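Local coordinates for protein L-lysine 6-monooxygenase involved in desferrioxamine biosynthesis (Erwinia amylovora CFBP1430, PDB 5O8P) that probably catalyses the FAD- and NADPH-dependent N-hydroxylation of cadaverine, a step in the biosynthesis of the siderophore desferrioxamine, at residues 14-20 and 156-160; 43-47 and 103-108. One frame throughout, in Å; residues are numbered along the deposited sequence.

Interaction 1. Residues 14-20 and 156-160; sequences IGIGPFN and VLGTG. With FAD (flavin-adenine dinucleotide), chain C.
Ile14 pairs with Leu157 as a parallel beta bridge where strands 8-14 and 155-157 end side by side. Ile14 uses both of its backbone polar groups: its N donates to Val156 O (3.0 Å), and its O accepts from Gly158 N (3.0 Å). Beyond this bridge both chains turn off as loops, and Gly15 and Gly158 let them stay close, with Gly15 CA lying 3.7 Å from Gly158 O. On the sheet face carrying Ile14 and Leu157, the two side chains run alongside each other, Ile14 CG1 and Leu157 CG both anti to the carbonyl carbon (chi1 -60° and -52°), and touch at Ile14 CD1 and Leu157 CD2. Asn20, from the first turn of helix 18-27, reaches back to the strand ends. Its ND2 donates to Gly15 O (2.7 Å), which lies nearly in the amide plane, and more weakly to Val156 O; Gln382 holds its OD1, so the amide is gripped at both ends. Gly17, the N-cap, and Gly160 border the FAD pyrophosphate, while the Phe19 ring lies obliquely near FAD O5'. Glycine turn, helix N-terminus and pyrophosphate together are typical of the Rossmann-type dinucleotide-binding motif, with the Gly-Thr-Gly turn of 158-160 bordering the same pyrophosphate.

Interaction 2. Residues 43-47 and 103-108; sequences GFDWH and YNQYCQ. With FAD (flavin-adenine dinucleotide), chain C.
Trp46 and Tyr103 meet as an offset edge-to-face pair, the Tyr103 edge directed at the face of the indole six-membered ring, with centroids 5.0 Å apart and planes at 65°. Tyr103 CD2 and CE2 lie by Trp46 CE3 and CZ3, while CD2 of the poorly ordered His47 lies over the opposite indole face. With CG anti to its backbone N (chi1 -173°), Trp46 presents NE1 to the cofactor and donates to FAD O4' over 2.6 Å in a nearly straight bond. Phe44 fills the other buried half: its CE2 meets Cys107 CB, while Cys107 SG stands obliquely 4.5 Å from the ring centroid, a sulfur-aromatic contact. Loop 43-47, which follows strand 35-38 of the FAD-binding Rossmann-type domain, is thus held between helix 100-113 and the flavin cofactor. Between Phe44 and Trp46, Asn104 OD1 accepts from Trp46 N (3.1 Å, 171°), with the donor above the carbonyl plane. The amide's other end, ND2, makes a weak bond to Asp45 OD1 (3.3 Å), although carboxylate and amide are nearly coplanar. Here the contact passes from packed rings to a looser polar side. Gln108, extended beyond CG, crosses this side with NE2 donating to Phe44 O (3.1 Å), beside the solvent-exposed Asp45.

In the fold
Interaction 2 is nested along the chain within the loop closed by interaction 1, in the order 14-20, 43-47, 103-108, 156-160. The centres lie about 14 Å apart, yet the contacts touch. Pro18, at the start of helix 18-27, packs its CG on Trp46 NE1 and its CB on Tyr103 OH, while Phe44 lies against the turn at Ile16 and Gly17. Interaction 1 joins neighbouring parallel strands of the mixed sheet; interaction 2 lays a loop against helix 100-113. Both border one FAD: 14-20 and 156-160 flank its adenosine and pyrophosphate, and 43-47 reaches its ribityl chain and flavin. The two contacts thus line successive parts of one cofactor, and other residues complete its site.

Interaction 1. Residues 14-20 and 156-160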
ATOM      1  N   ILE B  14     -35.979 -17.392  13.462  1.00 34.13           N
ATOM      2  CA  ILE B  14     -36.878 -16.250  13.270  1.00 33.93           C
ATOM      3  C   ILE B  14     -36.035 -15.034  12.920  1.00 35.78           C
ATOM      4  O   ILE B  14     -35.289 -14.552  13.744  1.00 42.43           O
ATOM      5  CB  ILE B  14     -37.685 -15.962  14.540  1.00 32.16           C
ATOM      6  CG1 ILE B  14     -38.530 -17.176  14.906  1.00 33.34           C
ATOM      7  CG2 ILE B  14     -38.537 -14.708  14.368  1.00 32.33           C
ATOM      8  CD1 ILE B  14     -39.214 -17.052  16.257  1.00 34.34           C
ATOM      9  N   GLY B  15     -36.182 -14.546  11.701  1.00 36.28           N
ATOM     10  CA  GLY B  15     -35.368 -13.469  11.145  1.00 34.53           C
ATOM     11  C   GLY B  15     -34.353 -14.055  10.193  1.00 35.32           C
ATOM     12  O   GLY B  15     -33.745 -15.052  10.520  1.00 36.12           O
ATOM     13  N   ILE B  16     -34.205 -13.471   9.008  1.00 35.68           N
ATOM     14  CA  ILE B  16     -33.218 -13.911   8.029  1.00 36.76           C
ATOM     15  C   ILE B  16     -32.347 -12.713   7.642  1.00 37.50           C
ATOM     16  O   ILE B  16     -32.453 -12.120   6.542  1.00 31.92           O
ATOM     17  CB  ILE B  16     -33.858 -14.577   6.792  1.00 37.03           C
ATOM     18  CG1 ILE B  16     -34.760 -15.733   7.212  1.00 37.91           C
ATOM     19  CG2 ILE B  16     -32.782 -15.126   5.857  1.00 37.73           C
ATOM     20  CD1 ILE B  16     -35.680 -16.202   6.101  1.00 41.04           C
ATOM     21  N   GLY B  17     -31.494 -12.352   8.588  1.00 41.24           N
ATOM     22  CA  GLY B  17     -30.388 -11.446   8.320  1.00 44.66           C
ATOM     23  C   GLY B  17     -29.237 -12.276   7.825  1.00 44.79           C
ATOM     24  O   GLY B  17     -29.409 -13.472   7.615  1.00 52.05           O
ATOM     25  N   PRO B  18     -28.056 -11.664   7.642  1.00 43.62           N
ATOM     26  CA  PRO B  18     -26.901 -12.443   7.183  1.00 41.32           C
ATOM     27  C   PRO B  18     -26.497 -13.555   8.137  1.00 40.48           C
ATOM     28  O   PRO B  18     -25.987 -14.585   7.676  1.00 44.20           O
ATOM     29  CB  PRO B  18     -25.780 -11.405   7.067  1.00 41.38           C
ATOM     30  CG  PRO B  18     -26.453 -10.072   7.123  1.00 45.32           C
ATOM     31  CD  PRO B  18     -27.700 -10.263   7.919  1.00 45.05           C
ATOM     32  N   PHE B  19     -26.748 -13.369   9.431  1.00 36.16           N
ATOM     33  CA  PHE B  19     -26.467 -14.429  10.405  1.00 33.22           C
ATOM     34  C   PHE B  19     -27.353 -15.679  10.251  1.00 32.51           C
ATOM     35  O   PHE B  19     -26.819 -16.772  10.076  1.00 36.93           O
ATOM     36  CB  PHE B  19     -26.513 -13.887  11.841  1.00 29.12           C
ATOM     37  CG  PHE B  19     -25.539 -12.783  12.089  1.00 29.49           C
ATOM     38  CD1 PHE B  19     -24.208 -12.879  11.648  1.00 32.90           C
ATOM     39  CD2 PHE B  19     -25.913 -11.660  12.780  1.00 29.42           C
ATOM     40  CE1 PHE B  19     -23.304 -11.868  11.865  1.00 29.98           C
ATOM     41  CE2 PHE B  19     -24.992 -10.643  13.009  1.00 30.79           C
ATOM     42  CZ  PHE B  19     -23.705 -10.748  12.532  1.00 29.95           C
ATOM     43  N   ASN B  20     -28.677 -15.536  10.292  1.00 30.73           N
ATOM     44  CA  ASN B  20     -29.560 -16.701  10.073  1.00 30.05           C
ATOM     45  C   ASN B  20     -29.528 -17.210   8.646  1.00 29.34           C
ATOM     46  O   ASN B  20     -29.753 -18.390   8.431  1.00 32.71           O
ATOM     47  CB  ASN B  20     -31.005 -16.440  10.489  1.00 29.41           C
ATOM     48  CG  ASN B  20     -31.282 -16.767  11.949  1.00 29.59           C
ATOM     49  OD1 ASN B  20     -30.427 -17.271  12.652  1.00 30.79           O
ATOM     50  ND2 ASN B  20     -32.486 -16.470  12.409  1.00 32.20           N
ATOM     51  N   VAL B 156     -33.993 -20.078  17.200  1.00 33.14           N
ATOM     52  CA  VAL B 156     -32.791 -19.259  17.091  1.00 34.77           C
ATOM     53  C   VAL B 156     -33.233 -17.895  16.561  1.00 35.08           C
ATOM     54  O   VAL B 156     -33.688 -17.767  15.417  1.00 33.14           O
ATOM     55  CB  VAL B 156     -31.641 -19.962  16.304  1.00 36.21           C
ATOM     56  CG1 VAL B 156     -32.163 -21.044  15.379  1.00 39.83           C
ATOM     57  CG2 VAL B 156     -30.772 -18.987  15.512  1.00 35.47           C
ATOM     58  N   LEU B 157     -33.097 -16.886  17.427  1.00 35.73           N
ATOM     59  CA  LEU B 157     -33.593 -15.528  17.176  1.00 34.97           C
ATOM     60  C   LEU B 157     -32.532 -14.664  16.487  1.00 35.46           C
ATOM     61  O   LEU B 157     -31.622 -14.164  17.134  1.00 34.19           O
ATOM     62  CB  LEU B 157     -34.033 -14.882  18.495  1.00 31.62           C
ATOM     63  CG  LEU B 157     -35.012 -15.689  19.354  1.00 32.23           C
ATOM     64  CD1 LEU B 157     -35.396 -14.956  20.627  1.00 31.65           C
ATOM     65  CD2 LEU B 157     -36.261 -16.065  18.585  1.00 34.85           C
ATOM     66  N   GLY B 158     -32.644 -14.516  15.169  1.00 37.17           N
ATOM     67  CA  GLY B 158     -31.758 -13.663  14.384  1.00 42.08           C
ATOM     68  C   GLY B 158     -32.480 -12.430  13.876  1.00 43.95           C
ATOM     69  O   GLY B 158     -32.309 -12.045  12.723  1.00 44.69           O
ATOM     70  N   THR B 159     -33.274 -11.832  14.766  1.00 46.91           N
ATOM     71  CA  THR B 159     -34.202 -10.733  14.482  1.00 45.20           C
ATOM     72  C   THR B 159     -33.457  -9.464  14.059  1.00 48.33           C
ATOM     73  O   THR B 159     -33.946  -8.692  13.251  1.00 49.76           O
ATOM     74  CB  THR B 159     -35.090 -10.461  15.751  1.00 43.38           C
ATOM     75  OG1 THR B 159     -36.300 -11.225  15.647  1.00 44.16           O
ATOM     76  CG2 THR B 159     -35.466  -8.987  15.969  1.00 45.21           C
ATOM     77  N   GLY B 160     -32.279  -9.255  14.626  1.00 51.79           N
ATOM     78  CA  GLY B 160     -31.499  -8.076  14.338  1.00 49.23           C
ATOM     79  C   GLY B 160     -31.907  -6.870  15.157  1.00 48.58           C
ATOM     80  O   GLY B 160     -32.925  -6.901  15.863  1.00 45.47           O
TER
HETATM   81  PA  FAD C 501     -30.754  -7.999   9.995  1.00 81.94           P
HETATM   82  O1A FAD C 501     -30.622  -7.345   8.632  1.00 74.09           O
HETATM   83  O2A FAD C 501     -31.157  -7.158  11.183  1.00 70.04           O
HETATM   84  O5B FAD C 501     -31.810  -9.203   9.789  1.00 89.76           O
HETATM   85  C5B FAD C 501     -33.008  -9.316  10.550  1.00 93.35           C
HETATM   86  C4B FAD C 501     -34.192  -9.814   9.730  1.00 92.51           C
HETATM   87  O4B FAD C 501     -35.207 -10.310  10.617  1.00 91.14           O
HETATM   88  C3B FAD C 501     -34.845  -8.706   8.910  1.00 92.41           C
HETATM   89  O3B FAD C 501     -35.051  -9.182   7.573  1.00 71.22           O
HETATM   90  C2B FAD C 501     -36.138  -8.384   9.657  1.00 93.74           C
HETATM   91  O2B FAD C 501     -37.211  -7.950   8.814  1.00102.75           O
HETATM   92  C1B FAD C 501     -36.474  -9.717  10.299  1.00 89.91           C
HETATM   93  N9A FAD C 501     -37.405  -9.671  11.459  1.00 89.25           N
HETATM   94  C8A FAD C 501     -37.345  -8.905  12.568  1.00 89.69           C
HETATM   95  N7A FAD C 501     -38.396  -9.176  13.391  1.00 85.07           N
HETATM   96  C5A FAD C 501     -39.146 -10.134  12.806  1.00 83.69           C
HETATM   97  C6A FAD C 501     -40.393 -10.888  13.112  1.00 80.99           C
HETATM   98  N6A FAD C 501     -41.081 -10.667  14.258  1.00 86.95           N
HETATM   99  N1A FAD C 501     -40.822 -11.810  12.210  1.00 75.99           N
HETATM  100  C2A FAD C 501     -40.158 -12.050  11.059  1.00 77.16           C
HETATM  101  N3A FAD C 501     -39.030 -11.398  10.718  1.00 71.15           N
HETATM  102  C4A FAD C 501     -38.484 -10.453  11.532  1.00 82.70           C
HETATM  103  N1  FAD C 501     -20.674  -6.091   9.802  1.00100.83           N
HETATM  104  C2  FAD C 501     -19.571  -6.638   9.226  1.00100.06           C
HETATM  105  O2  FAD C 501     -19.004  -7.584   9.818  1.00 91.22           O
HETATM  106  N3  FAD C 501     -19.081  -6.202   8.043  1.00100.91           N
HETATM  107  C4  FAD C 501     -19.653  -5.190   7.366  1.00 95.54           C
HETATM  108  O4  FAD C 501     -19.179  -4.802   6.280  1.00 90.37           O
HETATM  109  C4X FAD C 501     -20.862  -4.538   7.929  1.00 93.34           C
HETATM  110  N5  FAD C 501     -21.485  -3.521   7.296  1.00 83.55           N
HETATM  111  C5X FAD C 501     -22.585  -2.946   7.839  1.00 95.47           C
HETATM  112  C6  FAD C 501     -23.184  -1.898   7.143  1.00103.36           C
HETATM  113  C7  FAD C 501     -24.318  -1.259   7.637  1.00104.55           C
HETATM  114  C7M FAD C 501     -24.947  -0.124   6.866  1.00 95.80           C
HETATM  115  C8  FAD C 501     -24.896  -1.711   8.936  1.00103.41           C
HETATM  116  C8M FAD C 501     -26.121  -1.036   9.492  1.00 98.10           C
HETATM  117  C9  FAD C 501     -24.301  -2.757   9.643  1.00105.69           C
HETATM  118  C9A FAD C 501     -23.156  -3.412   9.155  1.00105.54           C
HETATM  119  N10 FAD C 501     -22.511  -4.496   9.843  1.00112.87           N
HETATM  120  C10 FAD C 501     -21.356  -5.063   9.235  1.00101.91           C
HETATM  121  C1' FAD C 501     -22.981  -5.053  11.141  1.00113.15           C
HETATM  122  C2' FAD C 501     -23.903  -6.283  10.963  1.00109.04           C
HETATM  123  O2' FAD C 501     -23.333  -7.206  10.012  1.00 95.16           O
HETATM  124  C3' FAD C 501     -25.340  -5.927  10.538  1.00102.86           C
HETATM  125  O3' FAD C 501     -25.965  -5.095  11.528  1.00101.10           O
HETATM  126  C4' FAD C 501     -26.229  -7.157  10.306  1.00 97.60           C
HETATM  127  O4' FAD C 501     -27.271  -6.824   9.382  1.00 78.97           O
HETATM  128  C5' FAD C 501     -26.863  -7.682  11.591  1.00 99.50           C
HETATM  129  O5' FAD C 501     -27.208  -9.057  11.413  1.00 99.51           O
HETATM  130  P   FAD C 501     -28.728  -9.539  11.552  1.00 83.70           P
HETATM  131  O1P FAD C 501     -28.779 -11.020  11.238  1.00 76.54           O
HETATM  132  O2P FAD C 501     -29.142  -9.042  12.908  1.00 68.07           O
HETATM  133  O3P FAD C 501     -29.312  -8.698  10.286  1.00 95.50           O

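Interaction 2. Residues 43-47 and 103-108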
ATOM      1  N   GLY B  43     -38.108 -10.616   0.615  1.00 40.59           N
ATOM      2  CA  GLY B  43     -36.860 -11.254   0.238  1.00 40.76           C
ATOM      3  C   GLY B  43     -35.731 -10.686   1.056  1.00 44.07           C
ATOM      4  O   GLY B  43     -35.935  -9.809   1.915  1.00 43.33           O
ATOM      5  N   PHE B  44     -34.530 -11.188   0.798  1.00 44.72           N
ATOM      6  CA  PHE B  44     -33.352 -10.656   1.458  1.00 43.92           C
ATOM      7  C   PHE B  44     -33.017  -9.336   0.789  1.00 44.93           C
ATOM      8  O   PHE B  44     -32.965  -9.245  -0.443  1.00 41.41           O
ATOM      9  CB  PHE B  44     -32.174 -11.606   1.340  1.00 42.35           C
ATOM     10  CG  PHE B  44     -31.009 -11.217   2.187  1.00 41.42           C
ATOM     11  CD1 PHE B  44     -30.918 -11.668   3.502  1.00 42.70           C
ATOM     12  CD2 PHE B  44     -30.005 -10.406   1.680  1.00 39.70           C
ATOM     13  CE1 PHE B  44     -29.826 -11.339   4.297  1.00 42.62           C
ATOM     14  CE2 PHE B  44     -28.925 -10.055   2.460  1.00 40.78           C
ATOM     15  CZ  PHE B  44     -28.822 -10.533   3.775  1.00 40.55           C
ATOM     16  N   ASP B  45     -32.816  -8.306   1.600  1.00 48.55           N
ATOM     17  CA  ASP B  45     -32.450  -6.996   1.085  1.00 53.45           C
ATOM     18  C   ASP B  45     -31.829  -6.243   2.247  1.00 55.43           C
ATOM     19  O   ASP B  45     -32.525  -5.740   3.126  1.00 49.00           O
ATOM     20  CB  ASP B  45     -33.666  -6.261   0.494  1.00 60.28           C
ATOM     21  CG  ASP B  45     -33.316  -5.359  -0.699  1.00 60.06           C
ATOM     22  OD1 ASP B  45     -32.151  -5.370  -1.181  1.00 54.41           O
ATOM     23  OD2 ASP B  45     -34.236  -4.635  -1.164  1.00 57.62           O
ATOM     24  N   TRP B  46     -30.495  -6.209   2.239  1.00 64.96           N
ATOM     25  CA  TRP B  46     -29.690  -5.835   3.404  1.00 63.91           C
ATOM     26  C   TRP B  46     -29.179  -4.417   3.305  1.00 63.14           C
ATOM     27  O   TRP B  46     -28.428  -4.072   2.375  1.00 62.85           O
ATOM     28  CB  TRP B  46     -28.505  -6.777   3.492  1.00 60.27           C
ATOM     29  CG  TRP B  46     -27.648  -6.675   4.701  1.00 55.43           C
ATOM     30  CD1 TRP B  46     -28.018  -6.894   6.001  1.00 53.81           C
ATOM     31  CD2 TRP B  46     -26.243  -6.385   4.720  1.00 51.23           C
ATOM     32  NE1 TRP B  46     -26.928  -6.735   6.835  1.00 51.23           N
ATOM     33  CE2 TRP B  46     -25.827  -6.423   6.076  1.00 49.20           C
ATOM     34  CE3 TRP B  46     -25.299  -6.054   3.722  1.00 52.03           C
ATOM     35  CZ2 TRP B  46     -24.506  -6.155   6.459  1.00 51.30           C
ATOM     36  CZ3 TRP B  46     -23.982  -5.793   4.101  1.00 52.07           C
ATOM     37  CH2 TRP B  46     -23.598  -5.849   5.462  1.00 54.26           C
ATOM     38  N   HIS B  47     -29.622  -3.601   4.268  1.00 66.26           N
ATOM     39  CA  HIS B  47     -29.146  -2.234   4.494  1.00 68.95           C
ATOM     40  C   HIS B  47     -28.950  -1.448   3.195  1.00 69.12           C
ATOM     41  O   HIS B  47     -27.826  -1.023   2.866  1.00 89.29           O
ATOM     42  CB  HIS B  47     -27.879  -2.262   5.374  1.00 71.09           C
ATOM     43  CG  HIS B  47     -28.119  -2.770   6.770  1.00 77.07           C
ATOM     44  ND1 HIS B  47     -29.278  -2.502   7.471  1.00 82.66           N
ATOM     45  CD2 HIS B  47     -27.369  -3.562   7.572  1.00 80.75           C
ATOM     46  CE1 HIS B  47     -29.221  -3.088   8.653  1.00 85.75           C
ATOM     47  NE2 HIS B  47     -28.071  -3.735   8.741  1.00 87.30           N
ATOM     48  N   TYR B 103     -22.217  -7.989  -2.220  1.00 32.92           N
ATOM     49  CA  TYR B 103     -22.530  -8.873  -1.102  1.00 33.73           C
ATOM     50  C   TYR B 103     -24.017  -9.098  -1.053  1.00 38.38           C
ATOM     51  O   TYR B 103     -24.480 -10.217  -0.807  1.00 37.60           O
ATOM     52  CB  TYR B 103     -22.064  -8.282   0.219  1.00 33.05           C
ATOM     53  CG  TYR B 103     -22.380  -9.119   1.448  1.00 33.97           C
ATOM     54  CD1 TYR B 103     -21.670 -10.273   1.743  1.00 34.78           C
ATOM     55  CD2 TYR B 103     -23.369  -8.736   2.326  1.00 34.11           C
ATOM     56  CE1 TYR B 103     -21.945 -11.023   2.880  1.00 34.83           C
ATOM     57  CE2 TYR B 103     -23.654  -9.480   3.468  1.00 32.63           C
ATOM     58  CZ  TYR B 103     -22.943 -10.615   3.737  1.00 34.26           C
ATOM     59  OH  TYR B 103     -23.238 -11.344   4.866  1.00 38.35           O
ATOM     60  N   ASN B 104     -24.759  -8.023  -1.304  1.00 41.31           N
ATOM     61  CA  ASN B 104     -26.214  -8.076  -1.311  1.00 41.97           C
ATOM     62  C   ASN B 104     -26.697  -8.977  -2.432  1.00 39.01           C
ATOM     63  O   ASN B 104     -27.553  -9.815  -2.200  1.00 43.61           O
ATOM     64  CB  ASN B 104     -26.811  -6.670  -1.445  1.00 44.66           C
ATOM     65  CG  ASN B 104     -28.314  -6.641  -1.216  1.00 44.30           C
ATOM     66  OD1 ASN B 104     -28.810  -7.169  -0.212  1.00 44.49           O
ATOM     67  ND2 ASN B 104     -29.044  -6.016  -2.140  1.00 42.65           N
ATOM     68  N   GLN B 105     -26.142  -8.814  -3.632  1.00 34.46           N
ATOM     69  CA  GLN B 105     -26.452  -9.697  -4.759  1.00 34.48           C
ATOM     70  C   GLN B 105     -26.146 -11.163  -4.446  1.00 36.43           C
ATOM     71  O   GLN B 105     -26.931 -12.053  -4.791  1.00 39.87           O
ATOM     72  CB  GLN B 105     -25.653  -9.293  -5.995  1.00 34.06           C
ATOM     73  CG  GLN B 105     -26.155  -8.056  -6.710  1.00 33.81           C
ATOM     74  CD  GLN B 105     -25.238  -7.624  -7.836  1.00 35.47           C
ATOM     75  OE1 GLN B 105     -24.251  -8.288  -8.164  1.00 44.46           O
ATOM     76  NE2 GLN B 105     -25.548  -6.497  -8.422  1.00 39.79           N
ATOM     77  N   TYR B 106     -25.004 -11.396  -3.803  1.00 36.02           N
ATOM     78  CA  TYR B 106     -24.593 -12.737  -3.372  1.00 35.88           C
ATOM     79  C   TYR B 106     -25.556 -13.342  -2.336  1.00 34.92           C
ATOM     80  O   TYR B 106     -25.986 -14.480  -2.491  1.00 36.27           O
ATOM     81  CB  TYR B 106     -23.123 -12.717  -2.883  1.00 32.51           C
ATOM     82  CG  TYR B 106     -22.730 -13.774  -1.867  1.00 29.71           C
ATOM     83  CD1 TYR B 106     -22.613 -15.103  -2.238  1.00 30.02           C
ATOM     84  CD2 TYR B 106     -22.441 -13.435  -0.542  1.00 27.87           C
ATOM     85  CE1 TYR B 106     -22.258 -16.085  -1.319  1.00 30.28           C
ATOM     86  CE2 TYR B 106     -22.084 -14.400   0.396  1.00 28.86           C
ATOM     87  CZ  TYR B 106     -21.989 -15.732   0.006  1.00 31.15           C
ATOM     88  OH  TYR B 106     -21.638 -16.708   0.931  1.00 29.35           O
ATOM     89  N   CYS B 107     -25.903 -12.584  -1.303  1.00 33.81           N
ATOM     90  CA  CYS B 107     -26.861 -13.066  -0.303  1.00 36.00           C
ATOM     91  C   CYS B 107     -28.220 -13.390  -0.919  1.00 34.80           C
ATOM     92  O   CYS B 107     -28.893 -14.313  -0.484  1.00 37.45           O
ATOM     93  CB  CYS B 107     -27.039 -12.058   0.824  1.00 36.96           C
ATOM     94  SG  CYS B 107     -25.627 -11.979   1.943  1.00 36.51           S
ATOM     95  N   GLN B 108     -28.612 -12.628  -1.936  1.00 34.58           N
ATOM     96  CA  GLN B 108     -29.890 -12.842  -2.620  1.00 34.62           C
ATOM     97  C   GLN B 108     -29.835 -14.117  -3.428  1.00 35.16           C
ATOM     98  O   GLN B 108     -30.751 -14.913  -3.377  1.00 37.12           O
ATOM     99  CB  GLN B 108     -30.248 -11.651  -3.520  1.00 35.46           C
ATOM    100  CG  GLN B 108     -30.771 -10.448  -2.740  1.00 36.89           C
ATOM    101  CD  GLN B 108     -30.939  -9.202  -3.592  1.00 39.63           C
ATOM    102  OE1 GLN B 108     -30.561  -9.171  -4.768  1.00 42.91           O
ATOM    103  NE2 GLN B 108     -31.486  -8.155  -2.993  1.00 38.51           N
TER
HETATM  104  PA  FAD C 501     -30.754  -7.999   9.995  1.00 81.94           P
HETATM  105  O1A FAD C 501     -30.622  -7.345   8.632  1.00 74.09           O
HETATM  106  O2A FAD C 501     -31.157  -7.158  11.183  1.00 70.04           O
HETATM  107  O5B FAD C 501     -31.810  -9.203   9.789  1.00 89.76           O
HETATM  108  C5B FAD C 501     -33.008  -9.316  10.550  1.00 93.35           C
HETATM  109  C4B FAD C 501     -34.192  -9.814   9.730  1.00 92.51           C
HETATM  110  O4B FAD C 501     -35.207 -10.310  10.617  1.00 91.14           O
HETATM  111  C3B FAD C 501     -34.845  -8.706   8.910  1.00 92.41           C
HETATM  112  O3B FAD C 501     -35.051  -9.182   7.573  1.00 71.22           O
HETATM  113  C2B FAD C 501     -36.138  -8.384   9.657  1.00 93.74           C
HETATM  114  O2B FAD C 501     -37.211  -7.950   8.814  1.00102.75           O
HETATM  115  C1B FAD C 501     -36.474  -9.717  10.299  1.00 89.91           C
HETATM  116  N9A FAD C 501     -37.405  -9.671  11.459  1.00 89.25           N
HETATM  117  C8A FAD C 501     -37.345  -8.905  12.568  1.00 89.69           C
HETATM  118  N7A FAD C 501     -38.396  -9.176  13.391  1.00 85.07           N
HETATM  119  C5A FAD C 501     -39.146 -10.134  12.806  1.00 83.69           C
HETATM  120  C6A FAD C 501     -40.393 -10.888  13.112  1.00 80.99           C
HETATM  121  N6A FAD C 501     -41.081 -10.667  14.258  1.00 86.95           N
HETATM  122  N1A FAD C 501     -40.822 -11.810  12.210  1.00 75.99           N
HETATM  123  C2A FAD C 501     -40.158 -12.050  11.059  1.00 77.16           C
HETATM  124  N3A FAD C 501     -39.030 -11.398  10.718  1.00 71.15           N
HETATM  125  C4A FAD C 501     -38.484 -10.453  11.532  1.00 82.70           C
HETATM  126  N1  FAD C 501     -20.674  -6.091   9.802  1.00100.83           N
HETATM  127  C2  FAD C 501     -19.571  -6.638   9.226  1.00100.06           C
HETATM  128  O2  FAD C 501     -19.004  -7.584   9.818  1.00 91.22           O
HETATM  129  N3  FAD C 501     -19.081  -6.202   8.043  1.00100.91           N
HETATM  130  C4  FAD C 501     -19.653  -5.190   7.366  1.00 95.54           C
HETATM  131  O4  FAD C 501     -19.179  -4.802   6.280  1.00 90.37           O
HETATM  132  C4X FAD C 501     -20.862  -4.538   7.929  1.00 93.34           C
HETATM  133  N5  FAD C 501     -21.485  -3.521   7.296  1.00 83.55           N
HETATM  134  C5X FAD C 501     -22.585  -2.946   7.839  1.00 95.47           C
HETATM  135  C6  FAD C 501     -23.184  -1.898   7.143  1.00103.36           C
HETATM  136  C7  FAD C 501     -24.318  -1.259   7.637  1.00104.55           C
HETATM  137  C7M FAD C 501     -24.947  -0.124   6.866  1.00 95.80           C
HETATM  138  C8  FAD C 501     -24.896  -1.711   8.936  1.00103.41           C
HETATM  139  C8M FAD C 501     -26.121  -1.036   9.492  1.00 98.10           C
HETATM  140  C9  FAD C 501     -24.301  -2.757   9.643  1.00105.69           C
HETATM  141  C9A FAD C 501     -23.156  -3.412   9.155  1.00105.54           C
HETATM  142  N10 FAD C 501     -22.511  -4.496   9.843  1.00112.87           N
HETATM  143  C10 FAD C 501     -21.356  -5.063   9.235  1.00101.91           C
HETATM  144  C1' FAD C 501     -22.981  -5.053  11.141  1.00113.15           C
HETATM  145  C2' FAD C 501     -23.903  -6.283  10.963  1.00109.04           C
HETATM  146  O2' FAD C 501     -23.333  -7.206  10.012  1.00 95.16           O
HETATM  147  C3' FAD C 501     -25.340  -5.927  10.538  1.00102.86           C
HETATM  148  O3' FAD C 501     -25.965  -5.095  11.528  1.00101.10           O
HETATM  149  C4' FAD C 501     -26.229  -7.157  10.306  1.00 97.60           C
HETATM  150  O4' FAD C 501     -27.271  -6.824   9.382  1.00 78.97           O
HETATM  151  C5' FAD C 501     -26.863  -7.682  11.591  1.00 99.50           C
HETATM  152  O5' FAD C 501     -27.208  -9.057  11.413  1.00 99.51           O
HETATM  153  P   FAD C 501     -28.728  -9.539  11.552  1.00 83.70           P
HETATM  154  O1P FAD C 501     -28.779 -11.020  11.238  1.00 76.54           O
HETATM  155  O2P FAD C 501     -29.142  -9.042  12.908  1.00 68.07           O
HETATM  156  O3P FAD C 501     -29.312  -8.698  10.286  1.00 95.50           O